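Cytokinesis protein 2 (Saccharomyces cerevisiae, PDB 4WPE) binds phospholipids, probably through the F-BAR domain described here, and mediates the cytoskeletal rearrangements required for cytokinesis. Local coordinates at residues P18-V23 and M134-K139. Numbering follows the deposited sequence.
Sequences PNDNGV and MDKFNK
D20 and K136 alone join the two segments, through a long salt bridge in which K136 NZ lies 3.6 Å from D20 OD2. The other carboxylate oxygen is only a little farther off, D20 OD1 standing 4.0 Å from K136 NZ, so the ammonium faces both oxygens without forming a hydrogen bond to either. Just behind it, K136 CE comes within 3.8 Å of D20 OD2. The two side chains reach out from opposite directions across a backbone gap of 11.0 Å between D20 CA and K136 CA, and the lysine covers the larger share of it. Its CG sits beside the backbone N and opposite the carbonyl carbon (chi1 -64°); farther out the chain bends at chi3 (-53°) before running on to NZ.

D20 takes the N-cap position of helix 21-35, yet its carboxylate makes no capping bond and is turned to the lysine instead. Its backbone is in the left-handed region (phi 57°), where the chain turns from the loop into the helix. From helix 170-259, W208 touches D20 and makes a cation-pi contact with K136, so the ammonium has a second partner. Within helix 76-162, next to K136, K139 NZ makes a salt bridge of 2.6 Å to D135 OD2, on its syn side, and S204 OG hydrogen-bonds the same oxygen.

The pair links the start of helix 21-35 with the long helix 76-162 only weakly, on the flank of the elongated F-BAR helical bundle. Partly open to solvent and with only 59 Å² buried, it is probably a loose, screened electrostatic attraction.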
ATOM      1  N   PRO A  18     -24.609  35.111 -34.277  1.00 79.71           N
ATOM      2  CA  PRO A  18     -24.914  35.229 -35.710  1.00 78.70           C
ATOM      3  C   PRO A  18     -23.812  34.677 -36.615  1.00 82.47           C
ATOM      4  O   PRO A  18     -23.949  34.718 -37.838  1.00 85.57           O
ATOM      5  CB  PRO A  18     -25.073  36.741 -35.909  1.00 74.28           C
ATOM      6  CG  PRO A  18     -24.214  37.339 -34.858  1.00 79.00           C
ATOM      7  CD  PRO A  18     -24.320  36.422 -33.669  1.00 80.90           C
ATOM      8  N   ASN A  19     -22.735  34.176 -36.020  1.00 90.48           N
ATOM      9  CA  ASN A  19     -21.691  33.497 -36.780  1.00 98.29           C
ATOM     10  C   ASN A  19     -21.443  32.095 -36.235  1.00 96.39           C
ATOM     11  O   ASN A  19     -20.432  31.465 -36.553  1.00101.02           O
ATOM     12  CB  ASN A  19     -20.395  34.307 -36.767  1.00104.14           C
ATOM     13  CG  ASN A  19     -20.491  35.569 -37.604  1.00108.95           C
ATOM     14  OD1 ASN A  19     -20.433  35.520 -38.833  1.00110.71           O
ATOM     15  ND2 ASN A  19     -20.634  36.709 -36.939  1.00112.29           N
ATOM     16  N   ASP A  20     -22.379  31.623 -35.415  1.00 90.15           N
ATOM     17  CA  ASP A  20     -22.333  30.283 -34.838  1.00 89.35           C
ATOM     18  C   ASP A  20     -21.038  30.059 -34.056  1.00 90.45           C
ATOM     19  O   ASP A  20     -20.432  28.989 -34.126  1.00 92.10           O
ATOM     20  CB  ASP A  20     -22.493  29.226 -35.938  1.00 91.46           C
ATOM     21  CG  ASP A  20     -23.884  29.234 -36.560  1.00 86.16           C
ATOM     22  OD1 ASP A  20     -24.816  29.789 -35.938  1.00 79.42           O
ATOM     23  OD2 ASP A  20     -24.045  28.699 -37.680  1.00 79.35           O
ATOM     24  N   ASN A  21     -20.622  31.081 -33.316  1.00 88.08           N
ATOM     25  CA  ASN A  21     -19.440  30.988 -32.469  1.00 86.91           C
ATOM     26  C   ASN A  21     -19.686  30.068 -31.286  1.00 79.93           C
ATOM     27  O   ASN A  21     -18.876  29.189 -30.992  1.00 83.67           O
ATOM     28  CB  ASN A  21     -19.023  32.371 -31.968  1.00 91.56           C
ATOM     29  CG  ASN A  21     -18.764  33.345 -33.095  1.00 93.26           C
ATOM     30  OD1 ASN A  21     -18.231  32.974 -34.141  1.00 93.59           O
ATOM     31  ND2 ASN A  21     -19.142  34.601 -32.889  1.00 93.22           N
ATOM     32  N   GLY A  22     -20.816  30.277 -30.616  1.00 71.28           N
ATOM     33  CA  GLY A  22     -21.197  29.489 -29.457  1.00 66.16           C
ATOM     34  C   GLY A  22     -21.275  28.004 -29.748  1.00 64.94           C
ATOM     35  O   GLY A  22     -21.145  27.177 -28.846  1.00 68.41           O
ATOM     36  N   VAL A  23     -21.483  27.669 -31.018  1.00 61.41           N
ATOM     37  CA  VAL A  23     -21.511  26.278 -31.455  1.00 64.53           C
ATOM     38  C   VAL A  23     -20.154  25.611 -31.245  1.00 70.95           C
ATOM     39  O   VAL A  23     -20.049  24.604 -30.545  1.00 82.00           O
ATOM     40  CB  VAL A  23     -21.911  26.168 -32.942  1.00 58.72           C
ATOM     41  CG1 VAL A  23     -21.782  24.731 -33.430  1.00 56.35           C
ATOM     42  CG2 VAL A  23     -23.329  26.681 -33.148  1.00 55.63           C
HETATM   43  N   MSE A 134     -23.639  23.840 -42.805  1.00 66.89           N
HETATM   44  CA  MSE A 134     -23.163  23.919 -44.175  1.00 70.32           C
HETATM   45  C   MSE A 134     -24.332  24.222 -45.108  1.00 73.69           C
HETATM   46  O   MSE A 134     -24.162  24.886 -46.135  1.00 62.07           O
HETATM   47  CB  MSE A 134     -22.471  22.626 -44.568  1.00 70.53           C
HETATM   48  CG  MSE A 134     -21.033  22.511 -44.083  1.00 78.82           C
HETATM   49 SE   MSE A 134     -19.954  24.067 -44.551  1.00127.94          SE
HETATM   50  CE  MSE A 134     -19.895  24.928 -42.804  1.00 54.24           C
ATOM     51  N   ASP A 135     -25.518  23.741 -44.738  1.00 75.66           N
ATOM     52  CA  ASP A 135     -26.712  23.983 -45.537  1.00 68.58           C
ATOM     53  C   ASP A 135     -27.044  25.474 -45.573  1.00 65.88           C
ATOM     54  O   ASP A 135     -27.560  25.970 -46.569  1.00 71.05           O
ATOM     55  CB  ASP A 135     -27.897  23.183 -44.994  1.00 63.54           C
ATOM     56  CG  ASP A 135     -29.098  23.213 -45.921  1.00 71.77           C
ATOM     57  OD1 ASP A 135     -29.140  22.397 -46.867  1.00 73.40           O
ATOM     58  OD2 ASP A 135     -30.001  24.053 -45.708  1.00 73.16           O
ATOM     59  N   LYS A 136     -26.743  26.185 -44.489  1.00 61.55           N
ATOM     60  CA  LYS A 136     -26.924  27.633 -44.463  1.00 59.94           C
ATOM     61  C   LYS A 136     -25.859  28.314 -45.309  1.00 60.22           C
ATOM     62  O   LYS A 136     -26.126  29.310 -45.980  1.00 70.39           O
ATOM     63  CB  LYS A 136     -26.865  28.178 -43.036  1.00 67.59           C
ATOM     64  CG  LYS A 136     -27.971  27.701 -42.118  1.00 68.97           C
ATOM     65  CD  LYS A 136     -28.189  28.680 -40.970  1.00 68.16           C
ATOM     66  CE  LYS A 136     -26.895  28.976 -40.230  1.00 67.92           C
ATOM     67  NZ  LYS A 136     -27.079  30.038 -39.199  1.00 70.24           N
ATOM     68  N   PHE A 137     -24.648  27.770 -45.265  1.00 55.66           N
ATOM     69  CA  PHE A 137     -23.520  28.331 -45.998  1.00 54.36           C
ATOM     70  C   PHE A 137     -23.722  28.216 -47.507  1.00 57.12           C
ATOM     71  O   PHE A 137     -23.677  29.216 -48.225  1.00 59.34           O
ATOM     72  CB  PHE A 137     -22.223  27.635 -45.588  1.00 47.76           C
ATOM     73  CG  PHE A 137     -20.985  28.290 -46.131  1.00 58.25           C
ATOM     74  CD1 PHE A 137     -20.455  29.415 -45.518  1.00 60.34           C
ATOM     75  CD2 PHE A 137     -20.347  27.777 -47.249  1.00 66.95           C
ATOM     76  CE1 PHE A 137     -19.313  30.021 -46.015  1.00 64.09           C
ATOM     77  CE2 PHE A 137     -19.204  28.377 -47.751  1.00 69.69           C
ATOM     78  CZ  PHE A 137     -18.687  29.500 -47.132  1.00 67.85           C
ATOM     79  N   ASN A 138     -23.946  26.990 -47.974  1.00 54.88           N
ATOM     80  CA  ASN A 138     -24.137  26.721 -49.395  1.00 55.37           C
ATOM     81  C   ASN A 138     -25.302  27.511 -49.982  1.00 60.65           C
ATOM     82  O   ASN A 138     -25.216  28.029 -51.096  1.00 54.94           O
ATOM     83  CB  ASN A 138     -24.359  25.225 -49.632  1.00 50.26           C
ATOM     84  CG  ASN A 138     -23.185  24.385 -49.176  1.00 62.04           C
ATOM     85  OD1 ASN A 138     -23.355  23.391 -48.466  1.00 74.04           O
ATOM     86  ND2 ASN A 138     -21.982  24.783 -49.575  1.00 57.95           N
ATOM     87  N   LYS A 139     -26.386  27.603 -49.222  1.00 55.43           N
ATOM     88  CA  LYS A 139     -27.564  28.326 -49.670  1.00 43.18           C
ATOM     89  C   LYS A 139     -27.318  29.831 -49.687  1.00 53.17           C
ATOM     90  O   LYS A 139     -27.827  30.537 -50.559  1.00 62.29           O
ATOM     91  CB  LYS A 139     -28.765  27.987 -48.786  1.00 34.86           C
ATOM     92  CG  LYS A 139     -29.603  26.855 -49.347  1.00 39.00           C
ATOM     93  CD  LYS A 139     -30.327  26.095 -48.258  1.00 47.31           C
ATOM     94  CE  LYS A 139     -30.993  24.850 -48.822  1.00 52.56           C
ATOM     95  NZ  LYS A 139     -31.632  24.032 -47.754  1.00 61.55           N
TER